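Local coordinates for protein adenylate isopentenyltransferase (Humulus lupulus, PDB 3A8T) that catalyses transfer of an isopentenyl group from dimethylallyl diphosphate to ATP, ADP or AMP, a step of cytokinin biosynthesis, at residues Q75-L80 and T226-A231. Sequence-based numbering, arbitrary orientation.
Sequences QVYKGL and TGLRKA. With ATP (adenosine-5'-triphosphate), chain B.
Beside the ATP pocket, Y77 and L80, in the loop between strands 66-70 and 97-98, close around L228 at the start of the 3-10 turn 228-230. No hydrogen bond spans the two segments; they meet by van der Waals packing, apolar between side chains and ring face over backbone, burying about 268 Å². The Y77 ring lays one face over the backbone of the turn, CE2 standing 3.5 Å from L228 N, while CD2 meets L228 CB at 3.8 Å. V76 CG2 covers the opposite face, 3.7 Å above the centre of the Y77 ring, which is thus sandwiched. Y77 OH is hydrogen-bonded to L110 N, which would help hold the far end of the ring, and comes to 3.6 Å from CA of G227, whose phi of 64° favours glycine. L228 holds CG anti to its backbone N (chi1 -175°), a setting that brings CG within 3.8 Å of L80 CD1; the two leucines meet at a slant, and F210 of helix 203-210 touches both. An alanine in place of Y77 would probably open a gap beside L228 CB and G227 and leave L110 N without its hydroxyl partner. The turn continues into the nucleotide site: ATP O2' donates to K230 O at 2.7 Å, and A231 CB lies 3.8 Å from C2 of the adenine. L80 O is hydrogen-bonded to T84 OG1, and T84 O to ATP, tying segment 75-80 to the same site. Nucleotide-binding loops around a parallel sheet, with a Walker A-like segment at 47-54, fit the P-loop NTPase-related fold of the IPP transferase family.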
loop_
_atom_site.group_PDB
_atom_site.type_symbol
_atom_site.label_atom_id
_atom_site.label_comp_id
_atom_site.label_asym_id
_atom_site.label_seq_id
_atom_site.Cartn_x
_atom_site.Cartn_y
_atom_site.Cartn_z
ATOM N N GLN A 75 -3.376 -2.740 -4.802
ATOM C CA GLN A 75 -2.521 -3.899 -4.922
ATOM C C GLN A 75 -3.226 -5.204 -5.208
ATOM O O GLN A 75 -2.557 -6.217 -5.424
ATOM C CB GLN A 75 -1.664 -4.046 -3.658
ATOM C CG GLN A 75 -0.618 -2.964 -3.547
ATOM C CD GLN A 75 0.420 -3.221 -2.506
ATOM O OE1 GLN A 75 0.449 -4.261 -1.878
ATOM N NE2 GLN A 75 1.291 -2.278 -2.323
ATOM N N VAL A 76 -4.559 -5.180 -5.213
ATOM C CA VAL A 76 -5.298 -6.397 -5.442
ATOM C C VAL A 76 -5.298 -6.680 -6.929
ATOM O O VAL A 76 -5.494 -7.802 -7.322
ATOM C CB VAL A 76 -6.821 -6.340 -4.933
ATOM C CG1 VAL A 76 -6.870 -6.193 -3.444
ATOM C CG2 VAL A 76 -7.619 -5.162 -5.586
ATOM N N TYR A 77 -5.050 -5.667 -7.748
ATOM C CA TYR A 77 -5.100 -5.830 -9.185
ATOM C C TYR A 77 -3.793 -6.258 -9.755
ATOM O O TYR A 77 -2.770 -5.845 -9.253
ATOM C CB TYR A 77 -5.479 -4.520 -9.850
ATOM C CG TYR A 77 -6.795 -3.943 -9.376
ATOM C CD1 TYR A 77 -8.002 -4.547 -9.703
ATOM C CD2 TYR A 77 -6.827 -2.817 -8.563
ATOM C CE1 TYR A 77 -9.201 -4.042 -9.223
ATOM C CE2 TYR A 77 -8.019 -2.302 -8.082
ATOM C CZ TYR A 77 -9.195 -2.915 -8.411
ATOM O OH TYR A 77 -10.366 -2.433 -7.931
ATOM N N LYS A 78 -3.822 -7.095 -10.799
ATOM C CA LYS A 78 -2.604 -7.526 -11.486
ATOM C C LYS A 78 -2.208 -6.274 -12.261
ATOM O O LYS A 78 -3.061 -5.603 -12.848
ATOM C CB LYS A 78 -2.899 -8.645 -12.490
ATOM C CG LYS A 78 -3.909 -9.690 -12.013
ATOM C CD LYS A 78 -4.406 -10.541 -13.162
ATOM C CE LYS A 78 -4.955 -9.633 -14.290
ATOM N NZ LYS A 78 -4.909 -10.170 -15.723
ATOM N N GLY A 79 -0.942 -5.924 -12.286
ATOM C CA GLY A 79 -0.594 -4.735 -13.046
ATOM C C GLY A 79 0.059 -3.643 -12.216
ATOM O O GLY A 79 -0.106 -3.609 -10.970
ATOM N N LEU A 80 0.790 -2.759 -12.913
ATOM C CA LEU A 80 1.509 -1.637 -12.324
ATOM C C LEU A 80 2.170 -2.031 -11.031
ATOM O O LEU A 80 2.015 -1.342 -10.041
ATOM C CB LEU A 80 0.562 -0.458 -12.072
ATOM C CG LEU A 80 -0.297 0.045 -13.259
ATOM C CD1 LEU A 80 -1.231 1.131 -12.741
ATOM C CD2 LEU A 80 0.541 0.563 -14.408
ATOM N N THR A 226 -12.114 4.693 -11.659
ATOM C CA THR A 226 -12.515 3.394 -11.201
ATOM C C THR A 226 -11.375 2.374 -11.237
ATOM O O THR A 226 -10.618 2.307 -12.194
ATOM C CB THR A 226 -13.757 2.883 -12.008
ATOM O OG1 THR A 226 -14.045 1.522 -11.642
ATOM C CG2 THR A 226 -13.475 2.922 -13.484
ATOM N N GLY A 227 -11.263 1.611 -10.143
ATOM C CA GLY A 227 -10.285 0.541 -10.011
ATOM C C GLY A 227 -8.807 0.954 -10.038
ATOM O O GLY A 227 -8.427 2.027 -9.497
ATOM N N LEU A 228 -7.993 0.087 -10.659
ATOM C CA LEU A 228 -6.553 0.322 -10.802
ATOM C C LEU A 228 -6.242 1.699 -11.414
ATOM O O LEU A 228 -5.185 2.251 -11.192
ATOM C CB LEU A 228 -5.901 -0.771 -11.656
ATOM C CG LEU A 228 -4.370 -0.661 -11.741
ATOM C CD1 LEU A 228 -3.829 -0.728 -10.358
ATOM C CD2 LEU A 228 -3.741 -1.756 -12.546
ATOM N N ARG A 229 -7.175 2.266 -12.172
ATOM C CA ARG A 229 -6.901 3.558 -12.767
ATOM C C ARG A 229 -6.927 4.698 -11.723
ATOM O O ARG A 229 -6.611 5.826 -12.037
ATOM C CB ARG A 229 -7.846 3.801 -13.962
ATOM C CG ARG A 229 -7.555 2.856 -15.086
ATOM C CD ARG A 229 -8.175 3.267 -16.416
ATOM N NE ARG A 229 -7.826 4.630 -16.784
ATOM C CZ ARG A 229 -6.639 5.028 -17.255
ATOM N NH1 ARG A 229 -5.637 4.168 -17.460
ATOM N NH2 ARG A 229 -6.418 6.325 -17.415
ATOM N N LYS A 230 -7.306 4.377 -10.487
ATOM C CA LYS A 230 -7.276 5.331 -9.381
ATOM C C LYS A 230 -5.867 5.480 -8.750
ATOM O O LYS A 230 -5.622 6.468 -8.078
ATOM C CB LYS A 230 -8.187 4.891 -8.236
ATOM C CG LYS A 230 -9.651 4.830 -8.584
ATOM C CD LYS A 230 -10.432 4.356 -7.378
ATOM C CE LYS A 230 -10.980 5.538 -6.628
ATOM N NZ LYS A 230 -11.563 5.100 -5.327
ATOM N N ALA A 231 -4.979 4.504 -8.951
ATOM C CA ALA A 231 -3.629 4.470 -8.382
ATOM C C ALA A 231 -2.893 5.776 -8.500
ATOM O O ALA A 231 -2.927 6.373 -9.564
ATOM C CB ALA A 231 -2.837 3.362 -9.061
HETATM P PG ATP B . -11.077 5.826 0.069
HETATM O O1G ATP B . -12.250 4.920 0.279
HETATM O O2G ATP B . -10.944 6.090 -1.534
HETATM O O3G ATP B . -11.318 7.244 0.801
HETATM P PB ATP B . -9.731 3.700 1.191
HETATM O O1B ATP B . -9.959 3.604 2.601
HETATM O O2B ATP B . -10.885 2.963 0.459
HETATM O O3B ATP B . -9.662 5.222 0.711
HETATM P PA ATP B . -6.981 3.766 0.569
HETATM O O1A ATP B . -6.758 4.890 1.465
HETATM O O2A ATP B . -5.739 2.744 0.792
HETATM O O3A ATP B . -8.355 2.900 0.858
HETATM O "O5'" ATP B . -6.864 4.182 -0.998
HETATM C "C5'" ATP B . -7.483 5.401 -1.305
HETATM C "C4'" ATP B . -6.845 5.901 -2.587
HETATM O "O4'" ATP B . -5.437 6.059 -2.368
HETATM C "C3'" ATP B . -6.943 4.923 -3.783
HETATM O "O3'" ATP B . -8.161 5.115 -4.497
HETATM C "C2'" ATP B . -5.689 5.279 -4.600
HETATM O "O2'" ATP B . -5.953 6.342 -5.448
HETATM C "C1'" ATP B . -4.657 5.672 -3.567
HETATM N N9 ATP B . -3.756 4.526 -3.263
HETATM C C8 ATP B . -3.878 3.630 -2.202
HETATM N N7 ATP B . -2.973 2.678 -2.292
HETATM C C5 ATP B . -2.209 2.890 -3.400
HETATM C C6 ATP B . -1.092 2.226 -4.047
HETATM N N6 ATP B . -0.537 1.071 -3.557
HETATM N N1 ATP B . -0.597 2.777 -5.176
HETATM C C2 ATP B . -1.103 3.891 -5.687
HETATM N N3 ATP B . -2.132 4.537 -5.133
HETATM C C4 ATP B . -2.710 4.098 -4.027
#